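Local coordinates for protein Myo-inositol phosphohydrolase (Mitsuokella multacida, PDB 4WU3) that probably removes phosphate groups from inositol hexakisphosphate by hydrolysis, and binds inositol tetrakisphosphate, in the manner of protein-tyrosine-phosphatase-like phytases, at residues V562-I567 and H601-F606; I513-A518 and M551-M556. The protein carries 2 engineered substitutions. All blocks are in the same frame, centred on the assembly; numbering follows the deposited sequence.

In the fold
Two neighbouring contacts in the second half of this protein illustrate how helices pack together next to a phosphate-binding loop. Followed from the N terminus, the chain first supplies 513-518, the loop that runs into helix 517-529. It then passes through strand 535-539 and the phosphate-binding loop before helix 545-558 turns back on that earlier loop, so interaction 2 closes after 32 intervening residues. Interaction 1 opens next, at the start of helix 564-573, and closes after 33 intervening residues on helix 593-613. The two are in series, neither nested nor crossed. Their centres lie about 10 Å apart and they touch, Met556 meeting Leu564 and Ile603 and Trp514 meeting Met602, joining three helices and the Trp514 loop.

Interaction 1 (V562-I567 and H601-F606); sequences VSLGDI and HMIEKF
Leu564 packs against the aliphatic stem of Glu604, with Ile603 as a looser second partner; these three residues supply the apolar part of the contact. The leucine holds its CG anti to the backbone N (chi1 178°), which carries the two methyl branches across to helix 593-613, where they divide the work. Leu564 CD2 presses on Glu604 CG at 3.4 Å, a close approach, and the two side chains cross at about a right angle. Leu564 CD1 is more loosely placed, 4.2 Å from Ile603 O and 4.5 Å from Ile603 CG1.

The polar interactions do not span the contact. Glu604 contributes its methylenes here, while its OE2 forms a salt bridge with Lys374. Within 562-567, Ser563 is the N-cap of the following helix: its OG accepts from Asp566 N at 3.1 Å, with an N-H...O angle of 145°, and thereby satisfies an amide of the first helical turn. The cap residue sits just before Leu564, the first residue of the helix and the one that makes the contact.

Small and partly buried, the junction is helix-to-helix packing within the phosphatase-like fold, joining the first turn of helix 564-573 to the long helix 593-613.

Interaction 2 (I513-A518 and M551-M556); sequences IWPSAA and MAMYDM
Met553 meets Trp514 in a Met-aromatic contact, with Pro515 beside it, on the helix that follows the phosphate-binding loop of this phosphatase-like fold. Residues Ser540 to Arg546 of that loop line the inositol tetrakisphosphate pocket, and Arg546 already belongs to helix 545-558. Asp511 and His512, just ahead of the tryptophan, belong to the same pocket, so the contact joins two elements that supply pocket residues; the side chain of Pro515 lies about 9 Å from the bound ligand.

Along 551-556, Met551 comes first; its O accepts from Asp555 N at 2.9 Å, in the turn that contains Met553. The second methionine has its CG anti to the carbonyl carbon (chi1 -80°) and extends through SD before the chain bends at chi3. Seen from the centre of the tryptophan six-membered ring, Met553 SD lies 51° off the normal, an oblique placing rather than a stack; the nearest ring atom is Trp514 CH2, at 4.1 Å from Met553 SD. The bend brings Met553 CE within reach of both Trp514 CH2 and Pro515 CG, the latter at 4.0 Å. Pro515 also lays its CD over one face of the indole, 3.4 Å above the plane and toward the rim. Further along, the Asp555 carboxylate is buried but paired: OD1 forms a salt bridge with Arg570 and OD2 accepts from Gln571. Met556 closes the segment, its CE packed 3.5 Å from Leu564 CD1 and 3.4 Å from Ile603 CD1.

Interaction 1 (V562-I567 and H601-F606)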
loop_
_atom_site.group_PDB
_atom_site.type_symbol
_atom_site.label_atom_id
_atom_site.label_comp_id
_atom_site.label_asym_id
_atom_site.label_seq_id
_atom_site.Cartn_x
_atom_site.Cartn_y
_atom_site.Cartn_z
ATOM N N VAL A 562 38.648 -19.737 -29.711
ATOM C CA VAL A 562 38.557 -18.281 -29.704
ATOM C C VAL A 562 38.029 -17.776 -28.355
ATOM O O VAL A 562 37.180 -18.409 -27.738
ATOM C CB VAL A 562 37.662 -17.798 -30.847
ATOM C CG1 VAL A 562 37.490 -16.287 -30.784
ATOM C CG2 VAL A 562 38.255 -18.237 -32.182
ATOM N N SER A 563 38.543 -16.646 -27.884
ATOM C CA SER A 563 38.180 -16.168 -26.542
ATOM C C SER A 563 36.718 -15.731 -26.457
ATOM O O SER A 563 36.098 -15.406 -27.468
ATOM C CB SER A 563 39.099 -15.025 -26.111
ATOM O OG SER A 563 38.933 -13.884 -26.937
ATOM N N LEU A 564 36.155 -15.734 -25.253
ATOM C CA LEU A 564 34.781 -15.278 -25.082
ATOM C C LEU A 564 34.638 -13.858 -25.624
ATOM O O LEU A 564 33.748 -13.562 -26.411
ATOM C CB LEU A 564 34.368 -15.320 -23.622
ATOM C CG LEU A 564 32.942 -14.809 -23.361
ATOM C CD1 LEU A 564 31.951 -15.654 -24.141
ATOM C CD2 LEU A 564 32.607 -14.850 -21.881
ATOM N N GLY A 565 35.545 -12.990 -25.206
ATOM C CA GLY A 565 35.526 -11.604 -25.632
ATOM C C GLY A 565 35.656 -11.392 -27.130
ATOM O O GLY A 565 35.071 -10.450 -27.676
ATOM N N ASP A 566 36.419 -12.248 -27.809
ATOM C CA ASP A 566 36.544 -12.151 -29.267
ATOM C C ASP A 566 35.243 -12.569 -29.977
ATOM O O ASP A 566 34.800 -11.923 -30.936
ATOM C CB ASP A 566 37.715 -12.992 -29.775
ATOM C CG ASP A 566 39.057 -12.306 -29.585
ATOM O OD1 ASP A 566 39.108 -11.235 -28.953
ATOM O OD2 ASP A 566 40.074 -12.841 -30.071
ATOM N N ILE A 567 34.630 -13.641 -29.492
ATOM C CA ILE A 567 33.339 -14.087 -30.014
ATOM C C ILE A 567 32.306 -12.959 -29.879
ATOM O O ILE A 567 31.687 -12.536 -30.860
ATOM C CB ILE A 567 32.824 -15.314 -29.245
ATOM C CG1 ILE A 567 33.748 -16.520 -29.445
ATOM C CG2 ILE A 567 31.403 -15.645 -29.660
ATOM C CD1 ILE A 567 33.643 -17.173 -30.808
ATOM N N HIS A 601 25.879 -13.047 -17.358
ATOM C CA HIS A 601 26.336 -14.135 -16.510
ATOM C C HIS A 601 26.301 -15.463 -17.264
ATOM O O HIS A 601 27.287 -16.205 -17.275
ATOM C CB HIS A 601 25.423 -14.215 -15.289
ATOM C CG HIS A 601 25.930 -15.101 -14.199
ATOM N ND1 HIS A 601 25.287 -16.256 -13.820
ATOM C CD2 HIS A 601 27.003 -14.986 -13.385
ATOM C CE1 HIS A 601 25.946 -16.822 -12.826
ATOM N NE2 HIS A 601 26.993 -16.072 -12.545
ATOM N N MET A 602 25.164 -15.753 -17.895
ATOM C CA MET A 602 24.935 -17.056 -18.492
ATOM C C MET A 602 25.733 -17.285 -19.769
ATOM O O MET A 602 26.050 -18.432 -20.086
ATOM C CB MET A 602 23.440 -17.277 -18.763
ATOM C CG MET A 602 22.577 -17.377 -17.509
ATOM S SD MET A 602 23.067 -18.690 -16.369
ATOM C CE MET A 602 22.564 -20.147 -17.266
ATOM N N ILE A 603 26.057 -16.226 -20.511
ATOM C CA ILE A 603 26.842 -16.405 -21.734
ATOM C C ILE A 603 28.268 -16.840 -21.389
ATOM O O ILE A 603 28.872 -17.620 -22.125
ATOM C CB ILE A 603 26.861 -15.153 -22.630
ATOM C CG1 ILE A 603 27.484 -15.474 -23.999
ATOM C CG2 ILE A 603 27.642 -14.027 -21.976
ATOM C CD1 ILE A 603 26.753 -16.538 -24.787
ATOM N N GLU A 604 28.795 -16.350 -20.266
ATOM C CA GLU A 604 30.067 -16.838 -19.738
ATOM C C GLU A 604 29.980 -18.292 -19.327
ATOM O O GLU A 604 30.903 -19.073 -19.589
ATOM C CB GLU A 604 30.489 -16.049 -18.508
ATOM C CG GLU A 604 31.047 -14.684 -18.814
ATOM C CD GLU A 604 31.602 -13.995 -17.585
ATOM O OE1 GLU A 604 31.241 -14.392 -16.455
ATOM O OE2 GLU A 604 32.400 -13.051 -17.750
ATOM N N LYS A 605 28.902 -18.652 -18.640
ATOM C CA LYS A 605 28.718 -20.040 -18.257
ATOM C C LYS A 605 28.742 -20.900 -19.509
ATOM O O LYS A 605 29.460 -21.904 -19.579
ATOM C CB LYS A 605 27.432 -20.237 -17.461
ATOM C CG LYS A 605 27.573 -19.789 -16.013
ATOM C CD LYS A 605 26.498 -20.369 -15.109
ATOM C CE LYS A 605 26.839 -20.116 -13.646
ATOM N NZ LYS A 605 25.797 -20.624 -12.709
ATOM N N PHE A 606 27.992 -20.492 -20.522
ATOM C CA PHE A 606 27.905 -21.299 -21.722
ATOM C C PHE A 606 29.273 -21.450 -22.381
ATOM O O PHE A 606 29.574 -22.488 -22.940
ATOM C CB PHE A 606 26.897 -20.727 -22.709
ATOM C CG PHE A 606 26.710 -21.585 -23.909
ATOM C CD1 PHE A 606 25.811 -22.629 -23.880
ATOM C CD2 PHE A 606 27.460 -21.373 -25.055
ATOM C CE1 PHE A 606 25.644 -23.432 -24.979
ATOM C CE2 PHE A 606 27.297 -22.177 -26.161
ATOM C CZ PHE A 606 26.387 -23.207 -26.120
#

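Interaction 2 (I513-A518 and M551-M556)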
loop_
_atom_site.group_PDB
_atom_site.type_symbol
_atom_site.label_atom_id
_atom_site.label_comp_id
_atom_site.label_asym_id
_atom_site.label_seq_id
_atom_site.Cartn_x
_atom_site.Cartn_y
_atom_site.Cartn_z
ATOM N N ILE A 513 14.961 -12.100 -22.932
ATOM C CA ILE A 513 15.578 -12.911 -21.879
ATOM C C ILE A 513 16.552 -13.948 -22.407
ATOM O O ILE A 513 16.521 -14.330 -23.580
ATOM C CB ILE A 513 14.534 -13.599 -20.958
ATOM C CG1 ILE A 513 13.966 -14.858 -21.591
ATOM C CG2 ILE A 513 13.390 -12.658 -20.621
ATOM C CD1 ILE A 513 13.048 -15.626 -20.649
ATOM N N TRP A 514 17.443 -14.381 -21.526
ATOM C CA TRP A 514 18.421 -15.392 -21.877
ATOM C C TRP A 514 17.674 -16.663 -22.270
ATOM O O TRP A 514 16.802 -17.115 -21.546
ATOM C CB TRP A 514 19.356 -15.644 -20.703
ATOM C CG TRP A 514 20.271 -16.772 -20.938
ATOM C CD1 TRP A 514 20.203 -18.004 -20.371
ATOM C CD2 TRP A 514 21.394 -16.795 -21.828
ATOM N NE1 TRP A 514 21.220 -18.796 -20.844
ATOM C CE2 TRP A 514 21.962 -18.078 -21.743
ATOM C CE3 TRP A 514 21.972 -15.854 -22.683
ATOM C CZ2 TRP A 514 23.074 -18.450 -22.481
ATOM C CZ3 TRP A 514 23.074 -16.218 -23.414
ATOM C CH2 TRP A 514 23.622 -17.510 -23.308
ATOM N N PRO A 515 17.991 -17.230 -23.440
ATOM C CA PRO A 515 17.302 -18.445 -23.856
ATOM C C PRO A 515 17.284 -19.511 -22.753
ATOM O O PRO A 515 18.285 -19.724 -22.082
ATOM C CB PRO A 515 18.121 -18.913 -25.056
ATOM C CG PRO A 515 18.692 -17.658 -25.618
ATOM C CD PRO A 515 18.986 -16.789 -24.427
ATOM N N SER A 516 16.148 -20.172 -22.562
ATOM C CA SER A 516 16.034 -21.179 -21.513
ATOM C C SER A 516 16.939 -22.374 -21.799
ATOM O O SER A 516 17.328 -22.621 -22.940
ATOM C CB SER A 516 14.586 -21.643 -21.374
ATOM O OG SER A 516 14.230 -22.490 -22.450
ATOM N N ALA A 517 17.264 -23.113 -20.752
ATOM C CA ALA A 517 18.033 -24.348 -20.878
ATOM C C ALA A 517 17.448 -25.269 -21.938
ATOM O O ALA A 517 18.178 -25.771 -22.786
ATOM C CB ALA A 517 18.068 -25.075 -19.544
ATOM N N ALA A 518 16.134 -25.489 -21.883
ATOM C CA ALA A 518 15.456 -26.347 -22.847
ATOM C C ALA A 518 15.677 -25.834 -24.258
ATOM O O ALA A 518 15.932 -26.614 -25.178
ATOM C CB ALA A 518 13.962 -26.413 -22.553
ATOM N N MET A 551 23.657 -16.822 -32.220
ATOM C CA MET A 551 24.829 -16.759 -33.096
ATOM C C MET A 551 26.145 -16.904 -32.306
ATOM O O MET A 551 27.061 -17.605 -32.737
ATOM C CB MET A 551 24.837 -15.473 -33.918
ATOM C CG MET A 551 23.738 -15.405 -34.963
ATOM S SD MET A 551 23.529 -13.775 -35.699
ATOM C CE MET A 551 24.911 -13.785 -36.845
ATOM N N ALA A 552 26.227 -16.245 -31.152
ATOM C CA ALA A 552 27.407 -16.310 -30.304
ATOM C C ALA A 552 27.609 -17.715 -29.731
ATOM O O ALA A 552 28.741 -18.174 -29.586
ATOM C CB ALA A 552 27.297 -15.289 -29.179
ATOM N N MET A 553 26.517 -18.395 -29.397
ATOM C CA MET A 553 26.616 -19.753 -28.862
ATOM C C MET A 553 27.098 -20.745 -29.919
ATOM O O MET A 553 27.906 -21.630 -29.635
ATOM C CB MET A 553 25.271 -20.208 -28.302
ATOM C CG MET A 553 24.977 -19.665 -26.918
ATOM S SD MET A 553 23.470 -20.358 -26.241
ATOM C CE MET A 553 22.233 -19.182 -26.784
ATOM N N TYR A 554 26.583 -20.608 -31.134
ATOM C CA TYR A 554 27.007 -21.452 -32.235
ATOM C C TYR A 554 28.465 -21.160 -32.617
ATOM O O TYR A 554 29.255 -22.082 -32.805
ATOM C CB TYR A 554 26.079 -21.240 -33.432
ATOM C CG TYR A 554 26.327 -22.169 -34.593
ATOM C CD1 TYR A 554 26.394 -23.540 -34.406
ATOM C CD2 TYR A 554 26.461 -21.679 -35.879
ATOM C CE1 TYR A 554 26.610 -24.395 -35.468
ATOM C CE2 TYR A 554 26.672 -22.531 -36.946
ATOM C CZ TYR A 554 26.746 -23.887 -36.735
ATOM O OH TYR A 554 26.962 -24.735 -37.804
ATOM N N ASP A 555 28.819 -19.881 -32.730
ATOM C CA ASP A 555 30.195 -19.487 -32.992
ATOM C C ASP A 555 31.136 -20.187 -32.003
ATOM O O ASP A 555 32.103 -20.836 -32.413
ATOM C CB ASP A 555 30.330 -17.967 -32.896
ATOM C CG ASP A 555 31.611 -17.427 -33.556
ATOM O OD1 ASP A 555 32.473 -18.224 -34.001
ATOM O OD2 ASP A 555 31.756 -16.182 -33.620
ATOM N N MET A 556 30.838 -20.068 -30.708
ATOM C CA MET A 556 31.670 -20.662 -29.660
ATOM C C MET A 556 31.799 -22.152 -29.862
ATOM O O MET A 556 32.894 -22.715 -29.748
ATOM C CB MET A 556 31.053 -20.470 -28.275
ATOM C CG MET A 556 31.247 -19.111 -27.659
ATOM S SD MET A 556 30.347 -19.002 -26.101
ATOM C CE MET A 556 29.725 -17.337 -26.247
#